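Local coordinates for protein putative isocitrate dehydrogenase, NAD-dependent (Methylococcus capsulatus, PDB 6LKY) that probably oxidises isocitrate with NAD as the coenzyme, a reaction that is likely to need magnesium, and binds NAD, at residues R116-G121 with T225-G230; E120-G125 with S141-T146; I153-F158 with K194-I199. The protein carries 1 engineered substitution. All blocks are in the same frame, centred on the assembly; numbering follows the deposited sequence.

Contact 1. Residues R116-G121 with T225-G230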
loop_
_atom_site.group_PDB
_atom_site.type_symbol
_atom_site.label_atom_id
_atom_site.label_comp_id
_atom_site.label_asym_id
_atom_site.label_seq_id
_atom_site.Cartn_x
_atom_site.Cartn_y
_atom_site.Cartn_z
ATOM N N ARG A 116 -8.095 -11.731 -0.636
ATOM C CA ARG A 116 -6.653 -11.814 -0.805
ATOM C C ARG A 116 -6.255 -13.271 -0.990
ATOM O O ARG A 116 -6.606 -14.131 -0.166
ATOM C CB ARG A 116 -5.906 -11.190 0.395
ATOM C CG ARG A 116 -4.813 -12.092 0.990
ATOM C CD ARG A 116 -3.583 -11.386 1.515
ATOM N NE ARG A 116 -3.642 -11.168 2.943
ATOM C CZ ARG A 116 -2.630 -11.280 3.802
ATOM N NH1 ARG A 116 -1.421 -11.675 3.419
ATOM N NH2 ARG A 116 -2.853 -11.034 5.084
ATOM N N GLU A 117 -5.556 -13.543 -2.090
ATOM C CA GLU A 117 -4.898 -14.829 -2.259
ATOM C C GLU A 117 -3.963 -15.074 -1.081
ATOM O O GLU A 117 -3.179 -14.205 -0.699
ATOM C CB GLU A 117 -4.122 -14.861 -3.580
ATOM C CG GLU A 117 -3.840 -16.274 -4.096
ATOM C CD GLU A 117 -2.830 -17.034 -3.236
ATOM O OE1 GLU A 117 -1.790 -16.433 -2.857
ATOM O OE2 GLU A 117 -3.079 -18.226 -2.928
ATOM N N ASN A 118 -4.046 -16.266 -0.509
ATOM C CA ASN A 118 -3.557 -16.487 0.835
ATOM C C ASN A 118 -2.418 -17.483 0.909
ATOM O O ASN A 118 -1.910 -17.722 2.009
ATOM C CB ASN A 118 -4.719 -16.981 1.713
ATOM C CG ASN A 118 -4.684 -16.431 3.127
ATOM O OD1 ASN A 118 -4.080 -15.392 3.399
ATOM N ND2 ASN A 118 -5.378 -17.116 4.035
ATOM N N THR A 119 -1.992 -18.071 -0.213
ATOM C CA THR A 119 -1.045 -19.172 -0.157
ATOM C C THR A 119 0.234 -18.978 -0.965
ATOM O O THR A 119 1.178 -19.742 -0.747
ATOM C CB THR A 119 -1.705 -20.489 -0.622
ATOM O OG1 THR A 119 -2.137 -20.357 -1.980
ATOM C CG2 THR A 119 -2.891 -20.856 0.262
ATOM N N GLU A 120 0.298 -18.028 -1.903
ATOM C CA GLU A 120 1.515 -17.922 -2.717
ATOM C C GLU A 120 1.944 -16.460 -2.901
ATOM O O GLU A 120 1.944 -15.691 -1.929
ATOM C CB GLU A 120 1.306 -18.640 -4.065
ATOM C CG GLU A 120 0.014 -18.249 -4.810
ATOM C CD GLU A 120 -0.197 -19.006 -6.133
ATOM O OE1 GLU A 120 0.195 -20.195 -6.218
ATOM O OE2 GLU A 120 -0.781 -18.420 -7.083
ATOM N N GLY A 121 2.329 -16.058 -4.117
ATOM C CA GLY A 121 2.844 -14.702 -4.306
ATOM C C GLY A 121 4.149 -14.509 -3.555
ATOM O O GLY A 121 5.004 -15.405 -3.513
ATOM N N THR A 225 -7.128 -9.726 -5.079
ATOM C CA THR A 225 -5.732 -9.399 -5.327
ATOM C C THR A 225 -4.835 -10.469 -4.725
ATOM O O THR A 225 -5.299 -11.429 -4.094
ATOM C CB THR A 225 -5.410 -7.992 -4.802
ATOM O OG1 THR A 225 -4.125 -7.590 -5.284
ATOM C CG2 THR A 225 -5.429 -7.951 -3.298
ATOM N N THR A 226 -3.537 -10.309 -4.971
ATOM C CA THR A 226 -2.531 -11.260 -4.529
ATOM C C THR A 226 -2.121 -10.963 -3.080
ATOM O O THR A 226 -2.541 -9.974 -2.472
ATOM C CB THR A 226 -1.348 -11.265 -5.507
ATOM O OG1 THR A 226 -0.926 -9.927 -5.760
ATOM C CG2 THR A 226 -1.774 -11.877 -6.853
ATOM N N ASN A 227 -1.260 -11.829 -2.542
ATOM C CA ASN A 227 -1.038 -11.940 -1.101
ATOM C C ASN A 227 -0.576 -10.616 -0.479
ATOM O O ASN A 227 -1.246 -10.054 0.399
ATOM C CB ASN A 227 -0.021 -13.072 -0.867
ATOM C CG ASN A 227 -0.305 -13.889 0.392
ATOM O OD1 ASN A 227 -0.689 -13.346 1.423
ATOM N ND2 ASN A 227 -0.123 -15.215 0.301
ATOM N N LEU A 228 0.569 -10.088 -0.929
ATOM C CA LEU A 228 1.101 -8.877 -0.300
ATOM C C LEU A 228 0.194 -7.672 -0.544
ATOM O O LEU A 228 0.001 -6.832 0.350
ATOM C CB LEU A 228 2.524 -8.600 -0.790
ATOM C CG LEU A 228 3.212 -7.387 -0.142
ATOM C CD1 LEU A 228 3.260 -7.532 1.368
ATOM C CD2 LEU A 228 4.621 -7.166 -0.682
ATOM N N PHE A 229 -0.321 -7.528 -1.767
ATOM C CA PHE A 229 -1.204 -6.398 -2.046
ATOM C C PHE A 229 -2.465 -6.476 -1.192
ATOM O O PHE A 229 -2.949 -5.454 -0.695
ATOM C CB PHE A 229 -1.584 -6.352 -3.529
ATOM C CG PHE A 229 -0.439 -6.085 -4.454
ATOM C CD1 PHE A 229 0.783 -5.612 -3.971
ATOM C CD2 PHE A 229 -0.575 -6.321 -5.827
ATOM C CE1 PHE A 229 1.857 -5.376 -4.845
ATOM C CE2 PHE A 229 0.490 -6.089 -6.706
ATOM C CZ PHE A 229 1.711 -5.614 -6.212
ATOM N N GLY A 230 -3.000 -7.686 -0.995
ATOM C CA GLY A 230 -4.169 -7.834 -0.136
ATOM C C GLY A 230 -3.879 -7.428 1.292
ATOM O O GLY A 230 -4.678 -6.727 1.926
HETATM O O HOH W 1 -0.773 -14.156 -4.096
HETATM O O HOH W 2 -1.071 -15.112 3.639
#
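Asn227, the first residue of helix 227-240, turns its side-chain amide into the loop after strand 111-117. Asn227 OD1 accepts from Arg116 NH1 at 2.7 Å, with the donor nearly in line with the C=O bond but the N-H itself bent (139°). Bends at chi2 and chi3 bring the Arg116 chain to this point, and the guanidinium and amide planes stand 72° apart. A water lies within bonding distance of Asn227 OD1 and of Asn118 OD1; Asn118 ND2 bonds Asn251. Asn227 ND2 donates to Glu120 O at 3.1 Å, a tilted bond.

At the strand end, Glu117 N gives an almost straight 2.9 Å bond to Thr225 O, part of the parallel pairing. The Glu117 carboxylate serves its own loop. Glu117 OE1 takes Glu120 N on its syn lone pair at 2.8 Å. OE2 takes both Thr119 N and Thr119 OG1. Another water joins Glu117 OE1 to Asn227 N, which satisfies the first N-H of the helix. Arg116 NH1 also hydrogen-bonds a citrate, probably from the crystallisation liquor. An alanine in place of Arg116 would probably leave Asn227 OD1 without its charged donor, and the citrate without this N-H. With citrate beside it and the nearest atoms of NAD and the Arg116 side chain about 7 Å apart, this junction is consistent with the active-site cleft of the isocitrate and isopropylmalate dehydrogenase family.

Contact 2. Residues E120-G125 with S141-T146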
loop_
_atom_site.group_PDB
_atom_site.type_symbol
_atom_site.label_atom_id
_atom_site.label_comp_id
_atom_site.label_asym_id
_atom_site.label_seq_id
_atom_site.Cartn_x
_atom_site.Cartn_y
_atom_site.Cartn_z
ATOM N N GLU A 120 0.298 -18.028 -1.903
ATOM C CA GLU A 120 1.515 -17.922 -2.717
ATOM C C GLU A 120 1.944 -16.460 -2.901
ATOM O O GLU A 120 1.944 -15.691 -1.929
ATOM C CB GLU A 120 1.306 -18.640 -4.065
ATOM C CG GLU A 120 0.014 -18.249 -4.810
ATOM C CD GLU A 120 -0.197 -19.006 -6.133
ATOM O OE1 GLU A 120 0.195 -20.195 -6.218
ATOM O OE2 GLU A 120 -0.781 -18.420 -7.083
ATOM N N GLY A 121 2.329 -16.058 -4.117
ATOM C CA GLY A 121 2.844 -14.702 -4.306
ATOM C C GLY A 121 4.149 -14.509 -3.555
ATOM O O GLY A 121 5.004 -15.405 -3.513
ATOM N N LEU A 122 4.297 -13.346 -2.914
ATOM C CA LEU A 122 5.520 -13.075 -2.157
ATOM C C LEU A 122 5.544 -13.766 -0.791
ATOM O O LEU A 122 6.498 -13.570 -0.027
ATOM C CB LEU A 122 5.724 -11.569 -1.983
ATOM C CG LEU A 122 6.301 -10.799 -3.179
ATOM C CD1 LEU A 122 5.968 -9.341 -3.077
ATOM C CD2 LEU A 122 7.799 -10.965 -3.301
ATOM N N TYR A 123 4.551 -14.600 -0.485
ATOM C CA TYR A 123 4.528 -15.368 0.753
ATOM C C TYR A 123 4.936 -16.812 0.533
ATOM O O TYR A 123 4.828 -17.630 1.451
ATOM C CB TYR A 123 3.134 -15.312 1.390
ATOM C CG TYR A 123 2.811 -13.976 2.012
ATOM C CD1 TYR A 123 2.871 -12.812 1.260
ATOM C CD2 TYR A 123 2.410 -13.882 3.342
ATOM C CE1 TYR A 123 2.566 -11.581 1.819
ATOM C CE2 TYR A 123 2.106 -12.655 3.917
ATOM C CZ TYR A 123 2.188 -11.505 3.144
ATOM O OH TYR A 123 1.894 -10.273 3.680
ATOM N N ALA A 124 5.412 -17.139 -0.667
ATOM C CA ALA A 124 5.831 -18.499 -0.977
ATOM C C ALA A 124 6.975 -18.984 -0.097
ATOM O O ALA A 124 7.199 -20.193 -0.012
ATOM C CB ALA A 124 6.236 -18.584 -2.447
ATOM N N GLY A 125 7.716 -18.090 0.555
ATOM C CA GLY A 125 8.805 -18.560 1.387
ATOM C C GLY A 125 10.067 -18.897 0.620
ATOM O O GLY A 125 10.867 -19.725 1.081
ATOM N N SER A 141 14.221 -12.391 -3.285
ATOM C CA SER A 141 12.947 -12.954 -2.863
ATOM C C SER A 141 12.119 -13.210 -4.107
ATOM O O SER A 141 12.068 -12.367 -5.011
ATOM C CB SER A 141 12.191 -12.009 -1.916
ATOM O OG SER A 141 12.892 -11.831 -0.691
ATOM N N ILE A 142 11.474 -14.366 -4.158
ATOM C CA ILE A 142 10.774 -14.808 -5.355
ATOM C C ILE A 142 9.280 -14.796 -5.070
ATOM O O ILE A 142 8.816 -15.442 -4.127
ATOM C CB ILE A 142 11.261 -16.200 -5.791
ATOM C CG1 ILE A 142 12.767 -16.145 -6.102
ATOM C CG2 ILE A 142 10.443 -16.729 -6.986
ATOM C CD1 ILE A 142 13.309 -17.401 -6.750
ATOM N N ALA A 143 8.521 -14.066 -5.877
ATOM C CA ALA A 143 7.064 -14.175 -5.852
ATOM C C ALA A 143 6.627 -15.275 -6.812
ATOM O O ALA A 143 7.140 -15.372 -7.928
ATOM C CB ALA A 143 6.417 -12.842 -6.217
ATOM N N VAL A 144 5.712 -16.127 -6.370
ATOM C CA VAL A 144 5.227 -17.246 -7.176
ATOM C C VAL A 144 3.735 -17.078 -7.427
ATOM O O VAL A 144 2.954 -16.926 -6.482
ATOM C CB VAL A 144 5.508 -18.603 -6.500
ATOM C CG1 VAL A 144 4.820 -19.730 -7.283
ATOM C CG2 VAL A 144 7.006 -18.846 -6.437
ATOM N N VAL A 145 3.345 -17.106 -8.700
ATOM C CA VAL A 145 1.948 -17.135 -9.109
ATOM C C VAL A 145 1.747 -18.365 -9.979
ATOM O O VAL A 145 2.450 -18.531 -10.983
ATOM C CB VAL A 145 1.561 -15.859 -9.879
ATOM C CG1 VAL A 145 0.178 -16.007 -10.507
ATOM C CG2 VAL A 145 1.623 -14.648 -8.957
ATOM N N THR A 146 0.789 -19.213 -9.600
ATOM C CA THR A 146 0.383 -20.377 -10.381
ATOM C C THR A 146 -0.959 -20.102 -11.043
ATOM O O THR A 146 -1.765 -19.302 -10.548
ATOM C CB THR A 146 0.244 -21.651 -9.527
ATOM O OG1 THR A 146 -0.756 -21.436 -8.528
ATOM C CG2 THR A 146 1.560 -22.043 -8.868
#
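The Glu120 carboxylate reaches the end of strand 135-146 and takes two bonds from Thr146. Thr146 OG1 donates to Glu120 OE1 at 2.8 Å, on the syn lone pair. Thr146 N donates to Glu120 OE2 at 3.1 Å, from well above the carboxylate plane. CG of Glu120 lies between the backbone N and the carbonyl carbon (chi1 50°), and from there the chain runs out extended along the strand.

Next to it the backbones are close. Gly121 and Val144 form one antiparallel hydrogen-bonded pair: Gly121 N to Val144 O is 2.6 Å and Val144 N to Gly121 O is 3.0 Å. Gly121 is the second residue of a type II' turn from Glu120 to Tyr123. Leu122 then lays CG and CD2 against Ala143 CB, with CG at 3.7 Å.

The other side is looser. Ala124 CB only brushes Val144 CG2, at 4.1 Å, and the loop goes on to the exposed Gly125.

Thr146 OG1 also caps Gly149 N at the start of helix 147-163. Leu122 packs on Leu228 of helix 227-240 and on Leu122 of the second subunit. Residues Ser141 to Thr146 pair antiparallel with a strand of that subunit, which carries the sheet across the dimer interface.

Contact 3. Residues I153-F158 with K194-I199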
loop_
_atom_site.group_PDB
_atom_site.type_symbol
_atom_site.label_atom_id
_atom_site.label_comp_id
_atom_site.label_asym_id
_atom_site.label_seq_id
_atom_site.Cartn_x
_atom_site.Cartn_y
_atom_site.Cartn_z
ATOM N N ILE A 153 -8.659 -18.241 -6.494
ATOM C CA ILE A 153 -8.953 -17.029 -5.718
ATOM C C ILE A 153 -9.894 -16.098 -6.487
ATOM O O ILE A 153 -10.786 -15.469 -5.894
ATOM C CB ILE A 153 -7.664 -16.303 -5.254
ATOM C CG1 ILE A 153 -8.011 -15.264 -4.175
ATOM C CG2 ILE A 153 -6.935 -15.588 -6.395
ATOM C CD1 ILE A 153 -8.583 -15.874 -2.889
ATOM N N ILE A 154 -9.753 -16.016 -7.814
ATOM C CA ILE A 154 -10.614 -15.091 -8.551
ATOM C C ILE A 154 -12.041 -15.640 -8.648
ATOM O O ILE A 154 -13.022 -14.887 -8.503
ATOM C CB ILE A 154 -10.013 -14.772 -9.932
ATOM C CG1 ILE A 154 -8.709 -13.962 -9.769
ATOM C CG2 ILE A 154 -11.046 -14.004 -10.803
ATOM C CD1 ILE A 154 -7.695 -14.137 -10.922
ATOM N N ARG A 155 -12.191 -16.957 -8.871
ATOM C CA ARG A 155 -13.527 -17.539 -8.803
ATOM C C ARG A 155 -14.132 -17.357 -7.416
ATOM O O ARG A 155 -15.333 -17.080 -7.298
ATOM C CB ARG A 155 -13.496 -19.024 -9.171
ATOM C CG ARG A 155 -13.184 -19.293 -10.627
ATOM C CD ARG A 155 -13.772 -20.603 -11.099
ATOM N NE ARG A 155 -13.735 -20.684 -12.554
ATOM C CZ ARG A 155 -12.771 -21.299 -13.228
ATOM N NH1 ARG A 155 -11.795 -21.909 -12.564
ATOM N NH2 ARG A 155 -12.796 -21.327 -14.554
ATOM N N TYR A 156 -13.330 -17.515 -6.351
ATOM C CA TYR A 156 -13.869 -17.275 -5.016
ATOM C C TYR A 156 -14.406 -15.860 -4.895
ATOM O O TYR A 156 -15.460 -15.647 -4.290
ATOM C CB TYR A 156 -12.829 -17.522 -3.919
ATOM C CG TYR A 156 -13.433 -17.393 -2.523
ATOM C CD1 TYR A 156 -13.691 -16.150 -1.966
ATOM C CD2 TYR A 156 -13.765 -18.518 -1.784
ATOM C CE1 TYR A 156 -14.265 -16.025 -0.723
ATOM C CE2 TYR A 156 -14.327 -18.406 -0.525
ATOM C CZ TYR A 156 -14.581 -17.158 -0.007
ATOM O OH TYR A 156 -15.146 -17.025 1.243
ATOM N N ALA A 157 -13.687 -14.874 -5.444
ATOM C CA ALA A 157 -14.151 -13.493 -5.331
ATOM C C ALA A 157 -15.483 -13.294 -6.059
ATOM O O ALA A 157 -16.397 -12.647 -5.537
ATOM C CB ALA A 157 -13.087 -12.524 -5.868
ATOM N N PHE A 158 -15.610 -13.840 -7.271
ATOM C CA PHE A 158 -16.881 -13.695 -7.996
ATOM C C PHE A 158 -18.025 -14.447 -7.307
ATOM O O PHE A 158 -19.141 -13.914 -7.185
ATOM C CB PHE A 158 -16.724 -14.169 -9.439
ATOM C CG PHE A 158 -16.084 -13.149 -10.344
ATOM C CD1 PHE A 158 -16.806 -12.076 -10.821
ATOM C CD2 PHE A 158 -14.763 -13.277 -10.724
ATOM C CE1 PHE A 158 -16.223 -11.148 -11.665
ATOM C CE2 PHE A 158 -14.168 -12.345 -11.560
ATOM C CZ PHE A 158 -14.902 -11.284 -12.033
ATOM N N LYS A 194 -15.605 -13.337 -17.689
ATOM C CA LYS A 194 -16.603 -13.612 -18.716
ATOM C C LYS A 194 -17.549 -14.735 -18.313
ATOM O O LYS A 194 -18.637 -14.848 -18.886
ATOM C CB LYS A 194 -15.896 -13.902 -20.040
ATOM C CG LYS A 194 -15.145 -12.658 -20.555
ATOM C CD LYS A 194 -14.571 -12.809 -21.961
ATOM C CE LYS A 194 -13.619 -13.983 -22.063
ATOM N NZ LYS A 194 -12.582 -13.729 -23.100
ATOM N N GLU A 195 -17.170 -15.552 -17.331
ATOM C CA GLU A 195 -18.074 -16.535 -16.758
ATOM C C GLU A 195 -19.089 -15.917 -15.805
ATOM O O GLU A 195 -19.940 -16.644 -15.283
ATOM C CB GLU A 195 -17.283 -17.611 -16.014
ATOM C CG GLU A 195 -16.309 -18.383 -16.876
ATOM C CD GLU A 195 -15.336 -19.218 -16.055
ATOM O OE1 GLU A 195 -15.604 -19.468 -14.852
ATOM O OE2 GLU A 195 -14.285 -19.603 -16.613
ATOM N N TYR A 196 -18.988 -14.622 -15.514
ATOM C CA TYR A 196 -19.838 -13.961 -14.519
ATOM C C TYR A 196 -20.403 -12.654 -15.078
ATOM O O TYR A 196 -20.157 -11.575 -14.533
ATOM C CB TYR A 196 -19.059 -13.704 -13.230
ATOM C CG TYR A 196 -18.660 -14.952 -12.465
ATOM C CD1 TYR A 196 -17.503 -15.634 -12.783
ATOM C CD2 TYR A 196 -19.444 -15.434 -11.413
ATOM C CE1 TYR A 196 -17.123 -16.763 -12.083
ATOM C CE2 TYR A 196 -19.082 -16.570 -10.705
ATOM C CZ TYR A 196 -17.913 -17.229 -11.047
ATOM O OH TYR A 196 -17.516 -18.357 -10.365
ATOM N N PRO A 197 -21.186 -12.716 -16.161
ATOM C CA PRO A 197 -21.680 -11.469 -16.771
ATOM C C PRO A 197 -22.606 -10.670 -15.869
ATOM O O PRO A 197 -22.823 -9.481 -16.131
ATOM C CB PRO A 197 -22.405 -11.961 -18.030
ATOM C CG PRO A 197 -22.858 -13.327 -17.672
ATOM C CD PRO A 197 -21.772 -13.909 -16.803
ATOM N N ASP A 198 -23.167 -11.288 -14.826
ATOM C CA ASP A 198 -23.967 -10.554 -13.850
ATOM C C ASP A 198 -23.122 -9.660 -12.957
ATOM O O ASP A 198 -23.673 -8.753 -12.315
ATOM C CB ASP A 198 -24.755 -11.523 -12.956
ATOM C CG ASP A 198 -23.889 -12.666 -12.405
ATOM O OD1 ASP A 198 -23.153 -13.307 -13.181
ATOM O OD2 ASP A 198 -23.944 -12.926 -11.183
ATOM N N ILE A 199 -21.808 -9.887 -12.903
ATOM C CA ILE A 199 -20.926 -9.181 -11.987
ATOM C C ILE A 199 -20.063 -8.233 -12.800
ATOM O O ILE A 199 -19.510 -8.599 -13.845
ATOM C CB ILE A 199 -20.061 -10.121 -11.137
ATOM C CG1 ILE A 199 -20.929 -11.213 -10.501
ATOM C CG2 ILE A 199 -19.347 -9.300 -10.052
ATOM C CD1 ILE A 199 -21.904 -10.693 -9.438
#
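The Tyr196 ring has Phe158 over one face. Phe158 CB sits almost exactly above the ring centre, 3.4 Å from the Tyr196 ring centroid, in a CH-pi contact. The Phe158 ring follows as an offset stack, with centroids 4.8 Å apart and planes at 16°. Phe158 CG is anti to the carbonyl carbon (chi1 -80°), and the ring slides from over the Tyr196 ring toward Tyr196 CB, which lies 3.7 Å from Phe158 CD1. At the edge of the Phe158 ring are Ile199 CB, 3.8 Å from Phe158 CD1, and Ile154 CG2 of its own helix. The Phe158 and Ile199 side chains lie alongside each other, head to tail.

The other flat pair is a salt bridge. The Arg155 guanidinium meets the Glu195 carboxylate edge to edge through NE and NH2. Arg155 NE donates to Glu195 OE1 at 3.2 Å, and Arg155 NH2 donates to Glu195 OE2 at 3.1 Å. Both oxygens use their syn lone pairs, and the guanidinium and carboxylate planes lie 18° apart. A second bond from NH2 to OE1 is weak. Arg155 is extended from CG to NE, which carries the charge out to Glu195.

A type I turn from Tyr196 to Ile199, closed by Ile199 N to Tyr196 O at 2.9 Å, places both apolar partners round Phe158. Tyr196 OH hydrogen-bonds Asp159, the residue after Phe158. Asp198 makes a salt bridge to Arg162, further along helix 147-163.

The contact joins helix 147-163 to the connection from helix 181-193 to strand 200-205, away from the NAD sites. Its buried part is aromatic and aliphatic, held by the stack and the CH-pi contact. Glu195 is exposed, so solvent probably screens the ion pair.

Overall arrangement
From the N terminus, the chain reaches strand 111-117 and the loop after it, where contacts 1 and 2 both begin and share Glu120 and Gly121. Contact 2 closes first, when strand 135-146 returns from its antiparallel partner 127-132. Helix 147-163 follows directly and opens contact 3, which closes at 194-199. Contact 1 closes last, at the start of helix 227-240, so the 153-158 with 194-199 loop falls wholly within its span. Contacts 2 and 3 are in series and do not touch. Contact 1 touches both: Leu228 meets Leu122, and Arg116 and Glu117 meet Ile153. Together they tie the main sheet and its flanking helices to the strand that pairs across the dimer.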